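Local atomic coordinates of DNA topoisomerase 2-associated protein PAT1 (Saccharomyces cerevisiae, PDB entry 5LMG), a protein that activates mRNA decapping and represses translation, its C-terminal domain binding the decapping enzyme Dcp2 and the 5'-3' exonuclease Xrn1. Residues N130-S133 with I137-L140; Q187-N192 with D240-S245; F196-T199 with G203-L206; I209-A214 with L281-A286. The protein carries 2 engineered substitutions. All coordinates share one frame; numbering follows the deposited sequence.

All four contacts pack pieces of one largely helical domain. Interaction 3 is fully buried and lies nearest the centre of the chain. Interactions 1, 2 and 4 are partly buried. Interactions 1 and 3 are local turns between successive helices, where a backbone carbonyl meets carbon atoms of the next helix. Interactions 2 and 4 join helices far apart in sequence, and both pairs are inclined at 39°. Interaction 2 is aliphatic, with charged residues at its edge, whereas interaction 4 mixes serines with isoleucine and leucine. Interactions 3 and 4 share helix 201-216. Leu197 of interaction 3 touches residues of interactions 1 and 2, and Ile211 of interaction 4 reaches Leu242 of interaction 2.

Interaction 1. Residues N130-S133 with I137-L140; sequences NELS and IIIL
Leu132 and Ile138 carry this contact, which closes the short turn between two successive helices, 118-130 and 136-141. Helix 118-130 ends, and Glu131 is the first residue to leave helical backbone angles. The chain then turns into the short helix 136-141. The nearest CA atoms, of Ser133 and Ile138, are 6.6 Å apart.

The first kind of contact is apolar. Leu132 CD1 lies 4.0 Å from Ile138 CG1. CG of Leu132 is almost as near to the same carbon, and Ile138 CD1 meets both leucine atoms. The two side chains cross at about a right angle. The CB of Leu132 does not aim at residues 137-140, but CG, anti to the backbone N (chi1 -154°), brings the end of the side chain nearer to Ile138.

The second kind is carbonyl oxygen against aliphatic carbon. Leu132 O sits 3.2 Å from Ile138 CG1, and CB of Ile138 is also close, at 3.6 Å. The isoleucine therefore packs against both the backbone and the side chain of Leu132.

The one side-chain hydroxyl of the contact is bonded outside it. Ser133 points its CB away from helix 136-141, and its OG is hydrogen-bonded to Asn192 OD1. Both Leu132 and Ile138 also rest on Leu197 of helix 194-197, and Leu132 touches Leu188 of helix 178-191. The turn thus packs on helices 178-191 and 194-197. At its outer edge, CD1 of Ile139 lies 3.6 Å from Ser133 O.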
# COMPACT_ATOMS: atom_id res chain seq x y z
N ASN A 130 10.76 7.82 7.68
CA ASN A 130 11.00 9.12 8.34
C ASN A 130 10.63 10.30 7.44
O ASN A 130 10.13 11.31 7.93
CB ASN A 130 12.48 9.24 8.78
CG ASN A 130 12.79 10.44 9.62
OD1 ASN A 130 12.37 10.55 10.78
ND2 ASN A 130 13.55 11.38 9.06
N GLU A 131 10.89 10.18 6.12
CA GLU A 131 10.64 11.23 5.14
C GLU A 131 9.55 10.83 4.12
O GLU A 131 9.54 11.36 3.01
CB GLU A 131 11.96 11.58 4.41
CG GLU A 131 13.08 12.05 5.32
CD GLU A 131 13.47 13.50 5.12
OE1 GLU A 131 14.51 13.76 4.48
OE2 GLU A 131 12.73 14.39 5.62
N LEU A 132 8.63 9.93 4.51
CA LEU A 132 7.58 9.40 3.63
C LEU A 132 6.69 10.49 3.00
O LEU A 132 6.32 10.34 1.83
CB LEU A 132 6.74 8.33 4.34
CG LEU A 132 6.05 7.29 3.45
CD1 LEU A 132 7.03 6.66 2.44
CD2 LEU A 132 5.39 6.20 4.27
N SER A 133 6.39 11.58 3.73
CA SER A 133 5.58 12.68 3.20
C SER A 133 6.33 13.53 2.17
O SER A 133 5.68 14.21 1.37
CB SER A 133 5.02 13.53 4.34
OG SER A 133 4.14 12.76 5.13
N ILE A 137 6.61 10.04 -4.91
CA ILE A 137 5.66 8.98 -5.26
C ILE A 137 4.40 9.00 -4.38
O ILE A 137 3.33 8.61 -4.86
CB ILE A 137 6.33 7.57 -5.33
CG1 ILE A 137 5.67 6.71 -6.44
CG2 ILE A 137 6.39 6.85 -3.97
CD1 ILE A 137 6.00 7.19 -7.85
N ILE A 138 4.53 9.48 -3.13
CA ILE A 138 3.40 9.62 -2.20
C ILE A 138 2.54 10.78 -2.67
O ILE A 138 1.32 10.63 -2.77
CB ILE A 138 3.92 9.80 -0.74
CG1 ILE A 138 4.62 8.50 -0.23
CG2 ILE A 138 2.82 10.30 0.21
CD1 ILE A 138 3.72 7.22 0.04
N ILE A 139 3.17 11.92 -3.01
CA ILE A 139 2.48 13.12 -3.50
C ILE A 139 1.74 12.79 -4.82
O ILE A 139 0.57 13.16 -4.96
CB ILE A 139 3.44 14.34 -3.57
CG1 ILE A 139 3.90 14.74 -2.13
CG2 ILE A 139 2.80 15.56 -4.27
CD1 ILE A 139 5.31 15.28 -2.02
N LEU A 140 2.37 12.01 -5.73
CA LEU A 140 1.78 11.60 -7.00
C LEU A 140 0.62 10.62 -6.87
O LEU A 140 -0.27 10.64 -7.70
CB LEU A 140 2.85 11.00 -7.95
CG LEU A 140 3.86 12.00 -8.54
CD1 LEU A 140 4.88 11.27 -9.40
CD2 LEU A 140 3.16 13.13 -9.31

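Interaction 2. Residues Q187-N192 with D240-S245; sequences QLIRNN and DKLFTS
Ile189 points its CB toward residues 240-245 and meets Leu242, making the main contact between helices 178-191 and 234-246. Its CG1 is 3.7 Å from Leu242 CD1. Its terminal CD1 reaches further and lies 3.7 Å from Leu242 CB. The two side chains cross at about a right angle, with Ile189 CD1 touching both CB and CD1 of Leu242. Leu188 adds a looser touch, with its CD2 4.2 Å from Leu242 CD1. That methyl of Leu242 thus meets two residues of the opposite helix. Leu242 CG is anti to the backbone N (chi1 -180°), which swings the branch towards them.

The edge is polar. Lys241 meets Ile189 CG2 through its backbone O, while the end of its side chain leads away. Lys241 NZ stays 6.2 Å from Arg190 NH2, and any repulsion between these like charges is probably modest.

Further out, side-chain amides and hydroxyls bond backbone carbonyls. On the first segment, Asn191 ND2 donates to Gln187 O at 2.8 Å, on a carbonyl lone pair and nearly straight at 164°. Asn192 ND2 does the same to Leu188 O at 3.0 Å, and also bonds Phe129 O of helix 118-130. On the other helix, Ser245 OG bonds Leu242 O at 2.7 Å.

The two axes are 10.4 Å apart and inclined at 39°. Leu242 also packs on Val194 of helix 194-197 and Ile211 of helix 201-216. Leu188 also rests on Leu197, Phe129 and Ile207, so the pair borders helices 118-130, 194-197 and 201-216.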
# COMPACT_ATOMS: atom_id res chain seq x y z
N GLN A 187 8.46 5.52 13.53
CA GLN A 187 9.04 6.46 12.55
C GLN A 187 7.93 7.03 11.65
O GLN A 187 7.90 8.24 11.42
CB GLN A 187 10.11 5.77 11.67
CG GLN A 187 11.47 5.55 12.34
CD GLN A 187 12.29 6.80 12.55
OE1 GLN A 187 12.33 7.71 11.71
NE2 GLN A 187 13.01 6.85 13.66
N LEU A 188 7.00 6.17 11.21
CA LEU A 188 5.87 6.54 10.36
C LEU A 188 4.89 7.50 11.07
O LEU A 188 4.59 8.56 10.55
CB LEU A 188 5.16 5.27 9.86
CG LEU A 188 3.92 5.46 9.00
CD1 LEU A 188 4.07 4.78 7.68
CD2 LEU A 188 2.69 4.95 9.72
N ILE A 189 4.41 7.11 12.27
CA ILE A 189 3.41 7.83 13.06
C ILE A 189 3.92 9.20 13.57
O ILE A 189 3.17 10.18 13.56
CB ILE A 189 2.91 6.88 14.21
CG1 ILE A 189 2.21 5.63 13.63
CG2 ILE A 189 2.00 7.58 15.19
CD1 ILE A 189 2.25 4.36 14.60
N ARG A 190 5.20 9.27 14.01
CA ARG A 190 5.78 10.49 14.57
C ARG A 190 6.23 11.55 13.56
O ARG A 190 6.25 12.74 13.90
CB ARG A 190 6.96 10.15 15.50
CG ARG A 190 6.53 9.42 16.75
CD ARG A 190 7.72 9.03 17.59
NE ARG A 190 7.30 8.51 18.88
CZ ARG A 190 8.07 7.77 19.68
NH1 ARG A 190 9.30 7.44 19.31
NH2 ARG A 190 7.61 7.35 20.85
N ASN A 191 6.62 11.14 12.35
CA ASN A 191 7.17 12.07 11.35
C ASN A 191 6.22 12.42 10.21
O ASN A 191 6.61 13.17 9.31
CB ASN A 191 8.48 11.51 10.81
CG ASN A 191 9.52 11.36 11.90
OD1 ASN A 191 10.12 12.34 12.37
ND2 ASN A 191 9.68 10.15 12.41
N ASN A 192 5.00 11.89 10.23
CA ASN A 192 4.03 12.10 9.16
C ASN A 192 2.62 12.29 9.66
O ASN A 192 2.25 11.74 10.70
CB ASN A 192 4.02 10.87 8.23
CG ASN A 192 5.34 10.54 7.60
OD1 ASN A 192 5.75 11.15 6.61
ND2 ASN A 192 6.04 9.56 8.16
N ASP A 240 -2.57 1.21 19.03
CA ASP A 240 -3.47 2.23 19.54
C ASP A 240 -3.04 3.65 19.17
O ASP A 240 -3.91 4.47 18.89
CB ASP A 240 -3.70 2.08 21.05
CG ASP A 240 -4.97 2.78 21.50
OD1 ASP A 240 -6.07 2.37 21.04
OD2 ASP A 240 -4.86 3.78 22.25
N LYS A 241 -1.72 3.93 19.14
CA LYS A 241 -1.19 5.24 18.71
C LYS A 241 -1.52 5.48 17.22
O LYS A 241 -1.97 6.57 16.85
CB LYS A 241 0.32 5.35 18.96
CG LYS A 241 0.69 5.50 20.43
CD LYS A 241 2.21 5.47 20.64
CE LYS A 241 2.61 4.74 21.91
NZ LYS A 241 2.20 5.47 23.14
N LEU A 242 -1.35 4.44 16.38
CA LEU A 242 -1.69 4.46 14.96
C LEU A 242 -3.21 4.66 14.80
O LEU A 242 -3.63 5.46 13.96
CB LEU A 242 -1.28 3.15 14.28
CG LEU A 242 -1.59 3.04 12.79
CD1 LEU A 242 -0.64 3.92 11.98
CD2 LEU A 242 -1.50 1.61 12.32
N PHE A 243 -4.01 3.93 15.60
CA PHE A 243 -5.47 4.00 15.56
C PHE A 243 -5.96 5.43 15.85
O PHE A 243 -6.85 5.92 15.15
CB PHE A 243 -6.12 2.98 16.51
CG PHE A 243 -7.59 2.76 16.25
CD1 PHE A 243 -8.55 3.57 16.86
CD2 PHE A 243 -8.02 1.75 15.39
CE1 PHE A 243 -9.91 3.38 16.60
CE2 PHE A 243 -9.38 1.56 15.13
CZ PHE A 243 -10.32 2.38 15.74
N THR A 244 -5.34 6.11 16.84
CA THR A 244 -5.62 7.49 17.24
C THR A 244 -5.44 8.47 16.07
O THR A 244 -6.30 9.33 15.87
CB THR A 244 -4.76 7.88 18.47
OG1 THR A 244 -4.99 6.95 19.51
CG2 THR A 244 -5.05 9.28 19.00
N SER A 245 -4.35 8.32 15.28
CA SER A 245 -4.09 9.19 14.13
C SER A 245 -5.09 9.02 12.97
O SER A 245 -5.20 9.93 12.15
CB SER A 245 -2.65 9.04 13.64
OG SER A 245 -2.40 7.73 13.14

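Interaction 3. Residues F196-T199 with G203-L206; sequences FLTT and GLNL. With EDO (1,2-ethanediol), chain J.
The backbones of Leu197 and Gly203 come within 4.7 Å at their CA atoms, and those of Thr198 and Leu204 within 4.8 Å. Leu197 O points at the start of the second segment. It lies 3.3 Å from Gly203 CA in a CA-H...O contact, with an angle of 143° at the hydrogen. Leu204 N is also near this oxygen, but the angle is too poor for a hydrogen bond. Gly203 has no side chain, and the carbonyl can come directly against its alpha carbon.

Residues 196-199 form a type I turn that leads out of the region of helix 194-197. Phe196 O accepts from two groups of Thr199, its N at 3.0 Å and its OG1 at 2.7 Å. The hydroxyl lies in the carbonyl plane. This turn and the next few residues join helix 194-197 to helix 201-216, a tight connection within the helical domain. Ser200 OG is hydrogen-bonded to Gly203 N near the start of the second helix.

Side chains meet mainly at Thr198 and Leu204, which approach obliquely. Leu204 CD1 lies 3.7 Å from Thr198 CB and nearly as close to its CG2. Thr198 CG2 is anti to the carbonyl carbon. OG1 stands between the backbone N and the carbonyl carbon (chi1 72°), where it is hydrogen-bonded to Ser195 O. Leu204 also packs on Tyr276 and Phe280 of helix 275-286. Farther along the helix, a 1,2-ethanediol molecule, probably from the crystallisation liquor, donates from O1 to Asn205 O at 2.7 Å. Its C2 is 3.4 Å from Asn205 OD1.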
# COMPACT_ATOMS: atom_id res chain seq x y z
N PHE A 196 -2.98 11.71 5.86
CA PHE A 196 -2.52 12.07 4.52
C PHE A 196 -1.92 10.84 3.81
O PHE A 196 -2.26 10.60 2.65
CB PHE A 196 -1.52 13.25 4.51
CG PHE A 196 -0.88 13.46 3.14
CD1 PHE A 196 -1.62 13.97 2.07
CD2 PHE A 196 0.44 13.09 2.91
CE1 PHE A 196 -1.04 14.12 0.80
CE2 PHE A 196 1.03 13.25 1.64
CZ PHE A 196 0.28 13.76 0.59
N LEU A 197 -1.09 10.04 4.52
CA LEU A 197 -0.46 8.82 3.96
C LEU A 197 -1.49 7.80 3.45
O LEU A 197 -1.25 7.14 2.43
CB LEU A 197 0.50 8.15 4.96
CG LEU A 197 1.76 8.91 5.39
CD1 LEU A 197 2.64 8.03 6.26
CD2 LEU A 197 2.57 9.44 4.17
N THR A 198 -2.65 7.72 4.12
CA THR A 198 -3.74 6.81 3.75
C THR A 198 -4.54 7.26 2.50
O THR A 198 -5.33 6.48 1.99
CB THR A 198 -4.67 6.53 4.93
OG1 THR A 198 -5.44 7.70 5.22
CG2 THR A 198 -3.92 5.99 6.16
N THR A 199 -4.34 8.52 2.02
CA THR A 199 -4.98 9.03 0.78
C THR A 199 -4.15 8.58 -0.45
O THR A 199 -4.56 8.78 -1.60
CB THR A 199 -5.21 10.55 0.81
OG1 THR A 199 -3.96 11.23 0.68
CG2 THR A 199 -6.00 11.04 2.03
N GLY A 203 1.29 4.80 0.24
CA GLY A 203 1.21 5.06 1.67
C GLY A 203 0.41 4.01 2.40
O GLY A 203 0.90 3.40 3.35
N LEU A 204 -0.81 3.73 1.88
CA LEU A 204 -1.71 2.72 2.44
C LEU A 204 -1.10 1.32 2.43
O LEU A 204 -1.16 0.63 3.45
CB LEU A 204 -3.09 2.73 1.76
CG LEU A 204 -4.23 2.11 2.58
CD1 LEU A 204 -4.62 3.00 3.78
CD2 LEU A 204 -5.44 1.85 1.71
N ASN A 205 -0.52 0.91 1.28
CA ASN A 205 0.13 -0.40 1.14
C ASN A 205 1.35 -0.54 2.07
O ASN A 205 1.54 -1.61 2.63
CB ASN A 205 0.48 -0.69 -0.29
CG ASN A 205 -0.71 -0.93 -1.20
OD1 ASN A 205 -1.85 -1.12 -0.75
ND2 ASN A 205 -0.48 -0.92 -2.50
N LEU A 206 2.13 0.54 2.26
CA LEU A 206 3.27 0.51 3.19
C LEU A 206 2.80 0.30 4.63
O LEU A 206 3.44 -0.46 5.36
CB LEU A 206 4.14 1.77 3.08
CG LEU A 206 5.15 1.78 1.93
CD1 LEU A 206 5.67 3.18 1.66
CD2 LEU A 206 6.31 0.85 2.21
C1 EDO J . -0.11 -4.69 1.18
O1 EDO J . 0.91 -3.73 1.06
C2 EDO J . -1.25 -4.31 0.22
O2 EDO J . -2.44 -4.96 0.64

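Interaction 4. Residues I209-A214 with L281-A286; sequences ILISRA and LASLAA. Engineered in segment 281-286: Ala286 (natural residue Leu).
Ser283 is the first residue of 281-286 to touch helix 201-216, and it faces Ile211 and Ser212. Its CB lies 3.6 Å from Ser212 OG. Its carbonyl oxygen is 3.4 Å from Ile211 CG2, and its OG is 3.9 Å from the same methyl. Ser283 OG stands between its own backbone N and carbonyl carbon (chi1 71°). From there it is hydrogen-bonded to Phe280 O, one turn back. Ser212 OG is likewise bonded to Thr208 O within its own helix.

Leu284 follows. Its CB points away from the other helix, yet CD1 returns to within 4.3 Å of Ile211 CD1. Its carbonyl oxygen is hydrogen-bonded to Tyr239 OH of helix 234-246. Ala286 is an engineered residue.

The axes pass 9.3 Å apart at 39°, and the nearest CA atoms, those of Ser212 and Ser283, are separated by 6.0 Å. The small size of the two serines is consistent with this close approach. Both hydroxyls are bonded within their own helices, so the helices are held here by van der Waals packing and not by a polar link.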
# COMPACT_ATOMS: atom_id res chain seq x y z
N ILE A 209 1.68 -3.43 5.08
CA ILE A 209 2.88 -4.27 5.22
C ILE A 209 3.39 -4.24 6.68
O ILE A 209 3.60 -5.30 7.24
CB ILE A 209 3.99 -3.83 4.22
CG1 ILE A 209 3.64 -4.25 2.77
CG2 ILE A 209 5.37 -4.39 4.64
CD1 ILE A 209 4.27 -3.38 1.74
N LEU A 210 3.58 -3.03 7.28
CA LEU A 210 4.03 -2.89 8.67
C LEU A 210 3.07 -3.53 9.67
O LEU A 210 3.54 -4.27 10.53
CB LEU A 210 4.31 -1.42 9.08
CG LEU A 210 5.43 -0.65 8.36
CD1 LEU A 210 5.56 0.75 8.94
CD2 LEU A 210 6.78 -1.37 8.47
N ILE A 211 1.74 -3.28 9.54
CA ILE A 211 0.71 -3.84 10.43
C ILE A 211 0.69 -5.37 10.35
O ILE A 211 0.68 -6.03 11.40
CB ILE A 211 -0.72 -3.26 10.18
CG1 ILE A 211 -0.82 -1.76 10.49
CG2 ILE A 211 -1.80 -4.06 10.93
CD1 ILE A 211 -2.17 -1.15 9.93
N SER A 212 0.65 -5.92 9.10
CA SER A 212 0.65 -7.37 8.84
C SER A 212 1.89 -8.07 9.40
O SER A 212 1.76 -9.14 10.00
CB SER A 212 0.50 -7.65 7.35
OG SER A 212 -0.72 -7.10 6.88
N ARG A 213 3.08 -7.45 9.27
CA ARG A 213 4.33 -7.98 9.80
C ARG A 213 4.35 -7.98 11.34
O ARG A 213 4.69 -8.99 11.94
CB ARG A 213 5.56 -7.27 9.20
CG ARG A 213 6.94 -7.90 9.54
CD ARG A 213 7.07 -9.42 9.37
NE ARG A 213 6.56 -9.91 8.09
CZ ARG A 213 6.35 -11.20 7.81
NH1 ARG A 213 6.61 -12.13 8.71
NH2 ARG A 213 5.87 -11.55 6.62
N ALA A 214 3.94 -6.85 11.96
CA ALA A 214 3.82 -6.67 13.41
C ALA A 214 2.90 -7.76 14.01
O ALA A 214 3.25 -8.36 15.03
CB ALA A 214 3.27 -5.29 13.73
N LEU A 281 -7.97 -2.54 5.60
CA LEU A 281 -9.03 -2.60 6.61
C LEU A 281 -9.03 -3.93 7.35
O LEU A 281 -9.31 -3.95 8.53
CB LEU A 281 -10.41 -2.30 6.01
CG LEU A 281 -10.71 -0.86 5.59
CD1 LEU A 281 -11.99 -0.79 4.77
CD2 LEU A 281 -10.81 0.08 6.81
N ALA A 282 -8.71 -5.04 6.63
CA ALA A 282 -8.64 -6.39 7.19
C ALA A 282 -7.47 -6.46 8.17
O ALA A 282 -7.65 -6.96 9.28
CB ALA A 282 -8.47 -7.41 6.08
N SER A 283 -6.29 -5.90 7.81
CA SER A 283 -5.13 -5.91 8.71
C SER A 283 -5.33 -5.00 9.93
O SER A 283 -4.94 -5.38 11.04
CB SER A 283 -3.84 -5.59 7.97
OG SER A 283 -3.79 -4.22 7.60
N LEU A 284 -6.01 -3.84 9.74
CA LEU A 284 -6.31 -2.90 10.83
C LEU A 284 -7.27 -3.56 11.83
O LEU A 284 -6.99 -3.56 13.03
CB LEU A 284 -6.89 -1.57 10.26
CG LEU A 284 -7.12 -0.39 11.24
CD1 LEU A 284 -5.79 0.21 11.76
CD2 LEU A 284 -7.98 0.68 10.59
N ALA A 285 -8.35 -4.21 11.32
CA ALA A 285 -9.34 -4.91 12.14
C ALA A 285 -8.77 -6.11 12.92
O ALA A 285 -9.11 -6.28 14.10
CB ALA A 285 -10.52 -5.35 11.28
N ALA A 286 -7.92 -6.93 12.26
CA ALA A 286 -7.27 -8.14 12.79
C ALA A 286 -6.40 -7.89 14.01
O ALA A 286 -6.38 -8.74 14.89
CB ALA A 286 -6.48 -8.85 11.70